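Local coordinates for protein putative NAD(P)H-dependent FMN-containing oxidoreductase YwqN (Bacillus subtilis, PDB 1RLI) that probably acts as an NAD(P)H-dependent oxidoreductase that uses FMN as its cofactor, at residues A7-G12 and E33-Q38; T19-E24 and Q169-A174; C72-F77 and V115-V120. All coordinates share one frame; numbering follows the deposited sequence.

Contact 1: residues A7-G12 and E33-Q38; sequences AVINGG and EHIYLQ
A water sits where two parallel strands part, giving hydrogen bonds to Gly12 O (2.9 Å) and Leu37 O. Beside it, Asn10 opens an Asx turn: with CG anti to the backbone N (chi1 -169°), OD1 accepts from Gly12 N at 2.7 Å in its carbonyl plane, while ND2 is taken by Asp20. This turn starts the loop after the first strand, which probably receives the FMN phosphate, as in flavodoxin-like proteins.

Four backbone bonds zip 7-10 to 33-37. Val8 N and Ile35 N meet their carbonyls nearly along the C=O axis. Asn10 N reaches Ile35 O at 2.7 Å from above the carbonyl plane, and Leu37 N binds Asn10 O. On one face Ile9 and Ile35 lie side by side, Ile9 CG1 4.2 Å from Ile35 CD1; the Leu37 side chain crosses Ile9 obliquely, CD1 meeting CG2. On the other, Asn10 CB lies obliquely to the Tyr36 ring, amide and ring planes 32° apart.

The two strands belong to one beta-alpha-beta unit, whose helix, 18-27, packs on Val8 and Asn10, while helix 62-70 covers Ile9 and Ile35, helix 88-95 covers Leu37, and strand 74-80 borders 7-10.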
loop_
_atom_site.group_PDB
_atom_site.type_symbol
_atom_site.label_atom_id
_atom_site.label_comp_id
_atom_site.label_asym_id
_atom_site.label_seq_id
_atom_site.Cartn_x
_atom_site.Cartn_y
_atom_site.Cartn_z
ATOM N N ALA D 7 20.786 -7.201 16.393
ATOM C CA ALA D 7 21.535 -6.119 15.769
ATOM C C ALA D 7 20.573 -4.982 15.465
ATOM O O ALA D 7 19.436 -5.225 15.061
ATOM C CB ALA D 7 22.178 -6.591 14.465
ATOM N N VAL D 8 21.017 -3.757 15.707
ATOM C CA VAL D 8 20.221 -2.597 15.366
ATOM C C VAL D 8 21.012 -1.928 14.262
ATOM O O VAL D 8 22.169 -1.545 14.466
ATOM C CB VAL D 8 20.063 -1.602 16.526
ATOM C CG1 VAL D 8 19.389 -0.337 16.004
ATOM C CG2 VAL D 8 19.232 -2.203 17.626
ATOM N N ILE D 9 20.402 -1.822 13.087
ATOM C CA ILE D 9 21.039 -1.197 11.928
ATOM C C ILE D 9 20.435 0.190 11.845
ATOM O O ILE D 9 19.292 0.372 11.403
ATOM C CB ILE D 9 20.731 -1.994 10.655
ATOM C CG1 ILE D 9 21.278 -3.418 10.821
ATOM C CG2 ILE D 9 21.345 -1.310 9.441
ATOM C CD1 ILE D 9 20.786 -4.362 9.797
ATOM N N ASN D 10 21.223 1.170 12.263
ATOM C CA ASN D 10 20.755 2.543 12.326
ATOM C C ASN D 10 21.158 3.377 11.118
ATOM O O ASN D 10 22.340 3.646 10.917
ATOM C CB ASN D 10 21.306 3.166 13.607
ATOM C CG ASN D 10 20.691 4.497 13.917
ATOM O OD1 ASN D 10 20.194 5.182 13.032
ATOM N ND2 ASN D 10 20.734 4.885 15.191
ATOM N N GLY D 11 20.160 3.787 10.328
ATOM C CA GLY D 11 20.412 4.590 9.149
ATOM C C GLY D 11 20.029 6.038 9.384
ATOM O O GLY D 11 19.818 6.799 8.443
ATOM N N GLY D 12 19.936 6.423 10.649
ATOM C CA GLY D 12 19.584 7.798 10.951
ATOM C C GLY D 12 20.808 8.540 11.439
ATOM O O GLY D 12 21.922 8.300 10.971
ATOM N N GLU D 33 24.116 -5.671 18.982
ATOM C CA GLU D 33 25.121 -5.191 18.039
ATOM C C GLU D 33 24.574 -3.878 17.478
ATOM O O GLU D 33 23.545 -3.874 16.802
ATOM C CB GLU D 33 25.285 -6.216 16.911
ATOM C CG GLU D 33 26.537 -6.060 16.096
ATOM C CD GLU D 33 27.788 -6.253 16.928
ATOM O OE1 GLU D 33 28.013 -7.374 17.434
ATOM O OE2 GLU D 33 28.538 -5.274 17.080
ATOM N N HIS D 34 25.247 -2.771 17.774
ATOM C CA HIS D 34 24.812 -1.461 17.300
ATOM C C HIS D 34 25.561 -1.041 16.042
ATOM O O HIS D 34 26.741 -0.697 16.087
ATOM C CB HIS D 34 25.006 -0.417 18.400
ATOM C CG HIS D 34 23.962 -0.470 19.471
ATOM N ND1 HIS D 34 22.939 0.449 19.557
ATOM C CD2 HIS D 34 23.771 -1.347 20.486
ATOM C CE1 HIS D 34 22.162 0.142 20.582
ATOM N NE2 HIS D 34 22.644 -0.941 21.162
ATOM N N ILE D 35 24.865 -1.078 14.917
ATOM C CA ILE D 35 25.458 -0.711 13.642
ATOM C C ILE D 35 24.968 0.667 13.229
ATOM O O ILE D 35 23.766 0.974 13.291
ATOM C CB ILE D 35 25.082 -1.751 12.553
ATOM C CG1 ILE D 35 25.757 -3.088 12.873
ATOM C CG2 ILE D 35 25.482 -1.247 11.170
ATOM C CD1 ILE D 35 25.131 -4.272 12.181
ATOM N N TYR D 36 25.900 1.520 12.833
ATOM C CA TYR D 36 25.536 2.846 12.391
ATOM C C TYR D 36 26.051 2.961 10.973
ATOM O O TYR D 36 27.225 2.682 10.708
ATOM C CB TYR D 36 26.176 3.895 13.292
ATOM C CG TYR D 36 25.844 3.686 14.746
ATOM C CD1 TYR D 36 26.565 2.772 15.521
ATOM C CD2 TYR D 36 24.809 4.393 15.353
ATOM C CE1 TYR D 36 26.266 2.580 16.860
ATOM C CE2 TYR D 36 24.501 4.203 16.699
ATOM C CZ TYR D 36 25.235 3.301 17.439
ATOM O OH TYR D 36 24.960 3.134 18.775
ATOM N N LEU D 37 25.173 3.334 10.049
ATOM C CA LEU D 37 25.588 3.458 8.662
ATOM C C LEU D 37 26.237 4.829 8.514
ATOM O O LEU D 37 25.598 5.851 8.695
ATOM C CB LEU D 37 24.376 3.313 7.736
ATOM C CG LEU D 37 23.709 1.934 7.871
ATOM C CD1 LEU D 37 22.487 1.853 6.963
ATOM C CD2 LEU D 37 24.695 0.837 7.500
ATOM N N GLN D 38 27.520 4.821 8.188
ATOM C CA GLN D 38 28.307 6.037 8.058
ATOM C C GLN D 38 27.891 6.943 6.904
ATOM O O GLN D 38 27.415 6.475 5.872
ATOM C CB GLN D 38 29.779 5.639 7.889
ATOM C CG GLN D 38 30.781 6.462 8.682
ATOM C CD GLN D 38 32.198 5.901 8.579
ATOM O OE1 GLN D 38 33.132 6.411 9.202
ATOM N NE2 GLN D 38 32.359 4.844 7.788
HETATM O O HOH W 1 22.852 6.836 8.608
#

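Contact 2: residues T19-E24 and Q169-A174; sequences TDVLAE and QALSAA
In this flavodoxin-like alpha/beta/alpha sandwich, helix 18-27, which follows the first strand, packs against the late helix 168-175. The axes of the two segments approach to 9.2 Å at an angle of 45°, a spacing that lets one leucine bridge most of the gap.

The apolar contacts centre on Leu22. Its CG is anti to the carbonyl carbon (chi1 -85°), and chi2 (-176°) sends CD1 on anti to CA and turns the other branch, CD2, to the partner helix, although the residue leaves its own helix at a slant to it. There CD2 meets three side chains of the second helix: Ala174 CB at 3.7 Å, Leu171 CD2 at 4.0 Å, and Ala170 CB a little farther off. Leu171 reaches inward with the same kind of conformation, presenting CD2 to Leu22, and the same methyl lies 4.5 Å from Val21 CG1 at the margin of the patch. The small alanines one turn apart, Ala170 and Ala174, provide a low surface for the Leu22 tip.

Hydrogen bonds stay within each helix, such as Ala23 N to Thr19 O and Ala174 N to Ala170 O; between the helices there are none, so the joint rests on van der Waals packing.

Beneath the joint, Leu22 also lies on Ile121 and Val123 of strand 117-124, and Ile164, in the loop before helix 168-175, also touches it. Ser172 and Gln169 pack on Arg176 of the second subunit, which places the late helix next to a subunit interface.

Methyl groups touch main-chain oxygens on both helices: Leu22 CD2 lies 3.6 Å from Ala170 O, and in return Ala174 CB comes to 3.6 Å from Leu22 O.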
loop_
_atom_site.group_PDB
_atom_site.type_symbol
_atom_site.label_atom_id
_atom_site.label_comp_id
_atom_site.label_asym_id
_atom_site.label_seq_id
_atom_site.Cartn_x
_atom_site.Cartn_y
_atom_site.Cartn_z
ATOM N N THR D 19 15.569 8.319 15.950
ATOM C CA THR D 19 15.791 6.946 15.558
ATOM C C THR D 19 16.592 6.206 16.625
ATOM O O THR D 19 16.260 5.077 16.990
ATOM C CB THR D 19 16.531 6.893 14.202
ATOM O OG1 THR D 19 15.645 7.347 13.167
ATOM C CG2 THR D 19 16.992 5.496 13.901
ATOM N N ASP D 20 17.651 6.844 17.113
ATOM C CA ASP D 20 18.489 6.240 18.147
ATOM C C ASP D 20 17.684 5.990 19.410
ATOM O O ASP D 20 17.750 4.914 20.012
ATOM C CB ASP D 20 19.659 7.160 18.505
ATOM C CG ASP D 20 20.641 7.329 17.371
ATOM O OD1 ASP D 20 21.860 7.334 17.654
ATOM O OD2 ASP D 20 20.204 7.468 16.208
ATOM N N VAL D 21 16.933 7.006 19.809
ATOM C CA VAL D 21 16.106 6.939 21.002
ATOM C C VAL D 21 15.100 5.793 20.945
ATOM O O VAL D 21 15.019 5.000 21.876
ATOM C CB VAL D 21 15.354 8.277 21.223
ATOM C CG1 VAL D 21 14.355 8.142 22.362
ATOM C CG2 VAL D 21 16.357 9.394 21.526
ATOM N N LEU D 22 14.329 5.701 19.856
ATOM C CA LEU D 22 13.341 4.640 19.751
ATOM C C LEU D 22 13.977 3.262 19.737
ATOM O O LEU D 22 13.430 2.319 20.301
ATOM C CB LEU D 22 12.485 4.800 18.488
ATOM C CG LEU D 22 11.278 5.727 18.584
ATOM C CD1 LEU D 22 10.483 5.703 17.275
ATOM C CD2 LEU D 22 10.398 5.266 19.740
ATOM N N ALA D 23 15.133 3.147 19.089
ATOM C CA ALA D 23 15.814 1.860 19.015
ATOM C C ALA D 23 16.246 1.402 20.399
ATOM O O ALA D 23 16.129 0.223 20.734
ATOM C CB ALA D 23 17.016 1.949 18.097
ATOM N N GLU D 24 16.741 2.337 21.206
ATOM C CA GLU D 24 17.180 1.988 22.552
ATOM C C GLU D 24 16.037 1.444 23.403
ATOM O O GLU D 24 16.246 0.554 24.227
ATOM C CB GLU D 24 17.821 3.195 23.234
ATOM C CG GLU D 24 18.443 2.875 24.589
ATOM C CD GLU D 24 19.496 1.775 24.511
ATOM O OE1 GLU D 24 20.357 1.834 23.605
ATOM O OE2 GLU D 24 19.468 0.857 25.363
ATOM N N GLN D 169 2.837 7.125 22.349
ATOM C CA GLN D 169 2.337 5.940 21.661
ATOM C C GLN D 169 3.525 5.206 21.019
ATOM O O GLN D 169 3.618 3.983 21.074
ATOM C CB GLN D 169 1.340 6.334 20.568
ATOM C CG GLN D 169 -0.012 6.796 21.073
ATOM C CD GLN D 169 -0.909 7.301 19.955
ATOM O OE1 GLN D 169 -1.174 6.593 18.978
ATOM N NE2 GLN D 169 -1.386 8.534 20.096
ATOM N N ALA D 170 4.433 5.962 20.410
ATOM C CA ALA D 170 5.597 5.362 19.753
ATOM C C ALA D 170 6.603 4.828 20.762
ATOM O O ALA D 170 7.193 3.767 20.561
ATOM C CB ALA D 170 6.276 6.388 18.826
ATOM N N LEU D 171 6.808 5.559 21.848
ATOM C CA LEU D 171 7.758 5.103 22.858
ATOM C C LEU D 171 7.341 3.770 23.473
ATOM O O LEU D 171 8.181 2.897 23.674
ATOM C CB LEU D 171 7.924 6.150 23.959
ATOM C CG LEU D 171 8.631 7.457 23.587
ATOM C CD1 LEU D 171 8.562 8.425 24.769
ATOM C CD2 LEU D 171 10.082 7.182 23.227
ATOM N N SER D 172 6.055 3.609 23.777
ATOM C CA SER D 172 5.592 2.357 24.378
ATOM C C SER D 172 5.522 1.250 23.345
ATOM O O SER D 172 5.713 0.076 23.670
ATOM C CB SER D 172 4.223 2.536 25.050
ATOM O OG SER D 172 3.283 3.046 24.144
ATOM N N ALA D 173 5.258 1.622 22.098
ATOM C CA ALA D 173 5.200 0.644 21.013
ATOM C C ALA D 173 6.610 0.080 20.805
ATOM O O ALA D 173 6.786 -1.116 20.556
ATOM C CB ALA D 173 4.719 1.311 19.742
ATOM N N ALA D 174 7.611 0.945 20.892
ATOM C CA ALA D 174 8.998 0.500 20.708
ATOM C C ALA D 174 9.429 -0.402 21.876
ATOM O O ALA D 174 10.106 -1.409 21.686
ATOM C CB ALA D 174 9.929 1.725 20.580
#

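Contact 3: residues C72-F77 and V115-V120; sequences CHILIF and VKQAYV
Strands 74-80 and 117-124 are parallel neighbours in the central sheet of the flavodoxin-like fold, and their contact runs from a buried ladder to a more open N-terminal end. Four backbone bonds make the ladder. Leu75 N to Gln117 O (2.8 Å) is nearly straight, 174° at the hydrogen, and lies nearly along the C=O axis. One face carries Leu75, Phe77, Ala118 and Val120, with helix 133-146 packed over Ala118 and Val120; on the other face Ile74 CG2 lies obliquely against the Tyr119 ring, 3.8 Å from CE2.

Lys116 is buried at the base of the ladder. Its chain is extended until a bend at chi4 (-61°), where NZ gives a bond to Cys72 O at 2.7 Å from above the carbonyl plane; Leu70 O is a second acceptor. Lys116 CD rests 3.9 Å from Leu75 CD1. An alanine here would lose the ammonium group and most of the chain, and would probably leave Cys72 O without this donor and loosen the packing on Leu75.

The solvent side is looser. His73 turns outward but, with CG anti to the backbone N (chi1 -174°), its ring comes back to the 115-120 segment and crosses the Gln117 amide obliquely, His73 CE1 lying 3.7 Å from Gln117 OE1. With Lys5 it binds a platinum ion in this crystal. Gln117 OE1 also lies beside Ile74 CG1.

Back in the interior, the Phe77 ring turns its edge to Tyr119 O, which lies in the ring plane 3.7 Å from CD2.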
loop_
_atom_site.group_PDB
_atom_site.type_symbol
_atom_site.label_atom_id
_atom_site.label_comp_id
_atom_site.label_asym_id
_atom_site.label_seq_id
_atom_site.Cartn_x
_atom_site.Cartn_y
_atom_site.Cartn_z
ATOM N N CYS D 72 23.746 -12.325 13.935
ATOM C CA CYS D 72 22.559 -11.974 14.709
ATOM C C CYS D 72 21.273 -12.594 14.176
ATOM O O CYS D 72 21.006 -12.584 12.967
ATOM C CB CYS D 72 22.417 -10.447 14.777
ATOM S SG CYS D 72 23.806 -9.622 15.573
ATOM N N HIS D 73 20.474 -13.138 15.086
ATOM C CA HIS D 73 19.220 -13.775 14.697
ATOM C C HIS D 73 18.095 -12.762 14.492
ATOM O O HIS D 73 17.175 -12.991 13.706
ATOM C CB HIS D 73 18.784 -14.784 15.766
ATOM C CG HIS D 73 17.580 -15.584 15.380
ATOM N ND1 HIS D 73 16.456 -15.671 16.172
ATOM C CD2 HIS D 73 17.325 -16.338 14.285
ATOM C CE1 HIS D 73 15.562 -16.444 15.584
ATOM N NE2 HIS D 73 16.065 -16.863 14.437
ATOM N N ILE D 74 18.169 -11.656 15.225
ATOM C CA ILE D 74 17.136 -10.624 15.143
ATOM C C ILE D 74 17.744 -9.350 14.589
ATOM O O ILE D 74 18.771 -8.871 15.078
ATOM C CB ILE D 74 16.539 -10.311 16.532
ATOM C CG1 ILE D 74 15.787 -11.540 17.061
ATOM C CG2 ILE D 74 15.621 -9.097 16.439
ATOM C CD1 ILE D 74 15.376 -11.413 18.552
ATOM N N LEU D 75 17.116 -8.795 13.564
ATOM C CA LEU D 75 17.629 -7.557 12.979
ATOM C C LEU D 75 16.594 -6.447 13.075
ATOM O O LEU D 75 15.457 -6.634 12.634
ATOM C CB LEU D 75 17.977 -7.758 11.502
ATOM C CG LEU D 75 18.947 -8.880 11.125
ATOM C CD1 LEU D 75 19.205 -8.811 9.603
ATOM C CD2 LEU D 75 20.243 -8.732 11.906
ATOM N N ILE D 76 16.994 -5.299 13.628
ATOM C CA ILE D 76 16.108 -4.142 13.737
ATOM C C ILE D 76 16.630 -3.039 12.827
ATOM O O ILE D 76 17.728 -2.529 13.017
ATOM C CB ILE D 76 16.029 -3.611 15.192
ATOM C CG1 ILE D 76 15.460 -4.717 16.080
ATOM C CG2 ILE D 76 15.126 -2.371 15.254
ATOM C CD1 ILE D 76 15.452 -4.413 17.568
ATOM N N PHE D 77 15.837 -2.695 11.815
ATOM C CA PHE D 77 16.234 -1.656 10.865
ATOM C C PHE D 77 15.597 -0.386 11.353
ATOM O O PHE D 77 14.376 -0.291 11.399
ATOM C CB PHE D 77 15.722 -2.019 9.475
ATOM C CG PHE D 77 16.405 -3.212 8.887
ATOM C CD1 PHE D 77 17.530 -3.061 8.088
ATOM C CD2 PHE D 77 15.957 -4.498 9.182
ATOM C CE1 PHE D 77 18.197 -4.183 7.591
ATOM C CE2 PHE D 77 16.621 -5.611 8.690
ATOM C CZ PHE D 77 17.745 -5.446 7.892
ATOM N N VAL D 115 16.633 -17.188 7.797
ATOM C CA VAL D 115 16.160 -17.653 9.096
ATOM C C VAL D 115 16.136 -16.526 10.129
ATOM O O VAL D 115 15.844 -16.757 11.301
ATOM C CB VAL D 115 17.011 -18.851 9.654
ATOM C CG1 VAL D 115 16.914 -20.034 8.703
ATOM C CG2 VAL D 115 18.457 -18.438 9.873
ATOM N N LYS D 116 16.404 -15.296 9.694
ATOM C CA LYS D 116 16.404 -14.171 10.629
ATOM C C LYS D 116 15.037 -13.516 10.767
ATOM O O LYS D 116 14.180 -13.670 9.907
ATOM C CB LYS D 116 17.439 -13.118 10.205
ATOM C CG LYS D 116 18.873 -13.669 10.162
ATOM C CD LYS D 116 19.908 -12.611 9.840
ATOM C CE LYS D 116 21.299 -13.239 9.628
ATOM N NZ LYS D 116 21.807 -13.968 10.840
ATOM N N GLN D 117 14.836 -12.815 11.879
ATOM C CA GLN D 117 13.591 -12.109 12.159
ATOM C C GLN D 117 13.893 -10.629 12.001
ATOM O O GLN D 117 14.895 -10.145 12.524
ATOM C CB GLN D 117 13.131 -12.386 13.591
ATOM C CG GLN D 117 12.812 -13.853 13.827
ATOM C CD GLN D 117 12.388 -14.131 15.246
ATOM O OE1 GLN D 117 13.093 -13.789 16.196
ATOM N NE2 GLN D 117 11.231 -14.761 15.401
ATOM N N ALA D 118 13.022 -9.919 11.293
ATOM C CA ALA D 118 13.238 -8.497 11.048
ATOM C C ALA D 118 12.166 -7.611 11.659
ATOM O O ALA D 118 10.999 -7.985 11.685
ATOM C CB ALA D 118 13.286 -8.241 9.533
ATOM N N TYR D 119 12.588 -6.429 12.113
ATOM C CA TYR D 119 11.705 -5.413 12.695
ATOM C C TYR D 119 12.113 -4.093 12.086
ATOM O O TYR D 119 13.264 -3.930 11.660
ATOM C CB TYR D 119 11.896 -5.280 14.203
ATOM C CG TYR D 119 11.428 -6.480 14.981
ATOM C CD1 TYR D 119 10.160 -6.502 15.576
ATOM C CD2 TYR D 119 12.260 -7.594 15.134
ATOM C CE1 TYR D 119 9.736 -7.614 16.319
ATOM C CE2 TYR D 119 11.842 -8.709 15.875
ATOM C CZ TYR D 119 10.585 -8.706 16.464
ATOM O OH TYR D 119 10.200 -9.801 17.221
ATOM N N VAL D 120 11.186 -3.137 12.069
ATOM C CA VAL D 120 11.474 -1.814 11.518
ATOM C C VAL D 120 11.026 -0.705 12.475
ATOM O O VAL D 120 9.948 -0.784 13.054
ATOM C CB VAL D 120 10.730 -1.589 10.165
ATOM C CG1 VAL D 120 10.893 -0.132 9.707
ATOM C CG2 VAL D 120 11.280 -2.554 9.080
#

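Overall arrangement
From the N terminus, strand 6-10, helix 18-27 and strand 33-41 form one crossover, and contact 1 closes its short loop. Contact 2 starts on the helix inside that loop but closes only at 169-174, so contacts 1 and 2 cross; Asn10 and Asp20 join them directly. Contact 3 comes later, in series with contact 1, and both of its segments lie within the long span bridged by contact 2. Strand 6-10 bonds to strand 74-80 through Ile9 N and Ile76 O, so contacts 1 and 3 make one continuous run of four parallel strands, while contact 2 ties the early and late helices over that sheet.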